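Collagen alpha-1(XV) chain (Homo sapiens, PDB 3N3F) forms the trimerization domain of collagen XV, a potent unit that brings three chains together and so is likely to promote triple-helix assembly. Local coordinates at the interface of chains A and B. Residues are numbered along the deposited sequence; one frame, centred on the assembly and turned at random. Chains: chain A/B, Collagen alpha-1(XV) chain.

The interface of chains A and B. Residues chain A 21-22, 35, 37-38, 42; chain B 26, 31, 33, 49.
This subunit interface of the homotrimeric collagen XV trimerization domain sets A:Lys42 against B:Thr31 and A:Val37 against B:Leu49, a mixed polar and apolar patch that helps hold the trimer together; the two copies meet through unlike surfaces, since the whole interface is not an exact two-fold. The polar evidence centres on A:Lys42, whose side chain runs out straight, each torsion past CG near 180° (chi2 -175°), and brings its terminal amine across to B:Thr31 at about a right angle to that side chain. NZ donates to the hydroxyl OG1 of B:Thr31 at 2.8 Å and to its backbone carbonyl O at 2.9 Å, so the amine grips one residue twice. It meets the carbonyl from above the plane, 51° out of it. An alanine in place of A:Lys42 would probably leave both B:Thr31 oxygens without this donor and open a gap beside B:Leu49, whose CA lies 4.0 Å from the lysine CG. The pairing of the B:Tyr26 phenol OH with A:Glu21 OE2 is doubtful, the modelled separation being too short to trust; the evidence there rests on the A:Glu21 methylene CG, 3.5 Å from the aromatic carbon CE2 of B:Tyr26. A:Val37 divides its methyls: CG1 faces B:Tyr26 CE1 at 4.0 Å, while CG2 meets B:Leu49 CD1 at 3.6 Å, the two side chains lying antiparallel alongside one another. Further along, A:Ile35 CD1 touches the B:Phe33 ring at CD2, 3.9 Å away. In the fold, chain A contributes strands 32-37 and 40-43 with the loop residue A:Glu21, against B:Tyr26 on strand 23-27, B:Phe33 on strand 32-37, B:Thr31 in the intervening loop and B:Leu49 from the C-terminal segment.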
loop_
_atom_site.group_PDB
_atom_site.type_symbol
_atom_site.label_atom_id
_atom_site.label_comp_id
_atom_site.label_asym_id
_atom_site.label_seq_id
_atom_site.Cartn_x
_atom_site.Cartn_y
_atom_site.Cartn_z
ATOM N N GLU A 21 10.896 4.601 -8.241
ATOM C CA GLU A 21 10.258 3.297 -8.307
ATOM C C GLU A 21 10.041 2.776 -6.886
ATOM O O GLU A 21 10.874 2.991 -6.007
ATOM C CB GLU A 21 11.158 2.348 -9.109
ATOM C CG GLU A 21 10.953 0.865 -8.865
ATOM C CD GLU A 21 11.810 0.012 -9.790
ATOM O OE1 GLU A 21 12.985 0.372 -10.018
ATOM O OE2 GLU A 21 11.315 -1.018 -10.284
ATOM N N GLY A 22 8.913 2.113 -6.657
ATOM C CA GLY A 22 8.623 1.580 -5.336
ATOM C C GLY A 22 7.988 2.573 -4.378
ATOM O O GLY A 22 7.935 2.323 -3.175
ATOM N N ILE A 35 1.171 2.923 -7.578
ATOM C CA ILE A 35 2.516 2.631 -7.121
ATOM C C ILE A 35 3.429 2.843 -8.313
ATOM O O ILE A 35 3.137 2.386 -9.413
ATOM C CB ILE A 35 2.662 1.177 -6.641
ATOM C CG1 ILE A 35 2.192 0.224 -7.737
ATOM C CG2 ILE A 35 1.867 0.968 -5.371
ATOM C CD1 ILE A 35 2.667 -1.187 -7.554
ATOM N N VAL A 37 6.391 1.961 -10.423
ATOM C CA VAL A 37 7.211 0.768 -10.614
ATOM C C VAL A 37 8.124 0.932 -11.818
ATOM O O VAL A 37 8.198 2.001 -12.418
ATOM C CB VAL A 37 6.351 -0.498 -10.822
ATOM C CG1 VAL A 37 5.440 -0.705 -9.626
ATOM C CG2 VAL A 37 5.546 -0.383 -12.101
ATOM N N ARG A 38 8.825 -0.136 -12.166
ATOM C CA ARG A 38 9.727 -0.097 -13.304
ATOM C C ARG A 38 8.947 0.122 -14.600
ATOM O O ARG A 38 8.068 -0.668 -14.952
ATOM C CB ARG A 38 10.514 -1.406 -13.382
ATOM C CG ARG A 38 11.498 -1.497 -14.533
ATOM C CD ARG A 38 12.174 -2.857 -14.517
ATOM N NE ARG A 38 11.193 -3.938 -14.557
ATOM C CZ ARG A 38 11.464 -5.211 -14.285
ATOM N NH1 ARG A 38 12.694 -5.574 -13.947
ATOM N NH2 ARG A 38 10.502 -6.122 -14.351
ATOM N N LYS A 42 1.268 1.170 -11.412
ATOM C CA LYS A 42 0.269 0.118 -11.284
ATOM C C LYS A 42 -0.739 0.637 -10.272
ATOM O O LYS A 42 -0.361 1.172 -9.231
ATOM C CB LYS A 42 0.894 -1.186 -10.787
ATOM C CG LYS A 42 1.639 -1.970 -11.858
ATOM C CD LYS A 42 2.128 -3.306 -11.312
ATOM C CE LYS A 42 2.707 -4.174 -12.409
ATOM N NZ LYS A 42 3.169 -5.492 -11.886
ATOM N N TYR B 26 8.400 -4.813 -1.945
ATOM C CA TYR B 26 8.405 -4.686 -3.396
ATOM C C TYR B 26 9.275 -5.771 -4.011
ATOM O O TYR B 26 10.388 -6.017 -3.550
ATOM C CB TYR B 26 8.943 -3.305 -3.781
ATOM C CG TYR B 26 9.069 -3.024 -5.268
ATOM C CD1 TYR B 26 7.974 -3.148 -6.121
ATOM C CD2 TYR B 26 10.260 -2.525 -5.798
ATOM C CE1 TYR B 26 8.056 -2.769 -7.461
ATOM C CE2 TYR B 26 10.353 -2.143 -7.137
ATOM C CZ TYR B 26 9.245 -2.263 -7.959
ATOM O OH TYR B 26 9.315 -1.842 -9.265
ATOM N N THR B 31 7.776 -6.606 -10.223
ATOM C CA THR B 31 7.159 -5.322 -9.907
ATOM C C THR B 31 5.831 -5.543 -9.188
ATOM O O THR B 31 4.810 -4.944 -9.529
ATOM C CB THR B 31 6.931 -4.447 -11.174
ATOM O OG1 THR B 31 5.915 -5.023 -12.000
ATOM C CG2 THR B 31 8.222 -4.328 -11.972
ATOM N N PHE B 33 3.833 -6.226 -5.199
ATOM C CA PHE B 33 3.934 -5.794 -3.818
ATOM C C PHE B 33 3.270 -6.768 -2.867
ATOM O O PHE B 33 2.216 -7.329 -3.163
ATOM C CB PHE B 33 3.304 -4.410 -3.657
ATOM C CG PHE B 33 4.301 -3.308 -3.430
ATOM C CD1 PHE B 33 4.795 -3.051 -2.153
ATOM C CD2 PHE B 33 4.741 -2.520 -4.488
ATOM C CE1 PHE B 33 5.713 -2.021 -1.933
ATOM C CE2 PHE B 33 5.658 -1.487 -4.281
ATOM C CZ PHE B 33 6.144 -1.238 -3.001
ATOM N N LEU B 49 0.189 -3.016 -15.733
ATOM C CA LEU B 49 1.195 -1.972 -15.863
ATOM C C LEU B 49 0.735 -0.821 -16.755
ATOM O O LEU B 49 0.287 -1.032 -17.881
ATOM C CB LEU B 49 2.492 -2.548 -16.431
ATOM C CG LEU B 49 3.596 -1.521 -16.701
ATOM C CD1 LEU B 49 4.068 -0.912 -15.388
ATOM C CD2 LEU B 49 4.750 -2.192 -17.424
#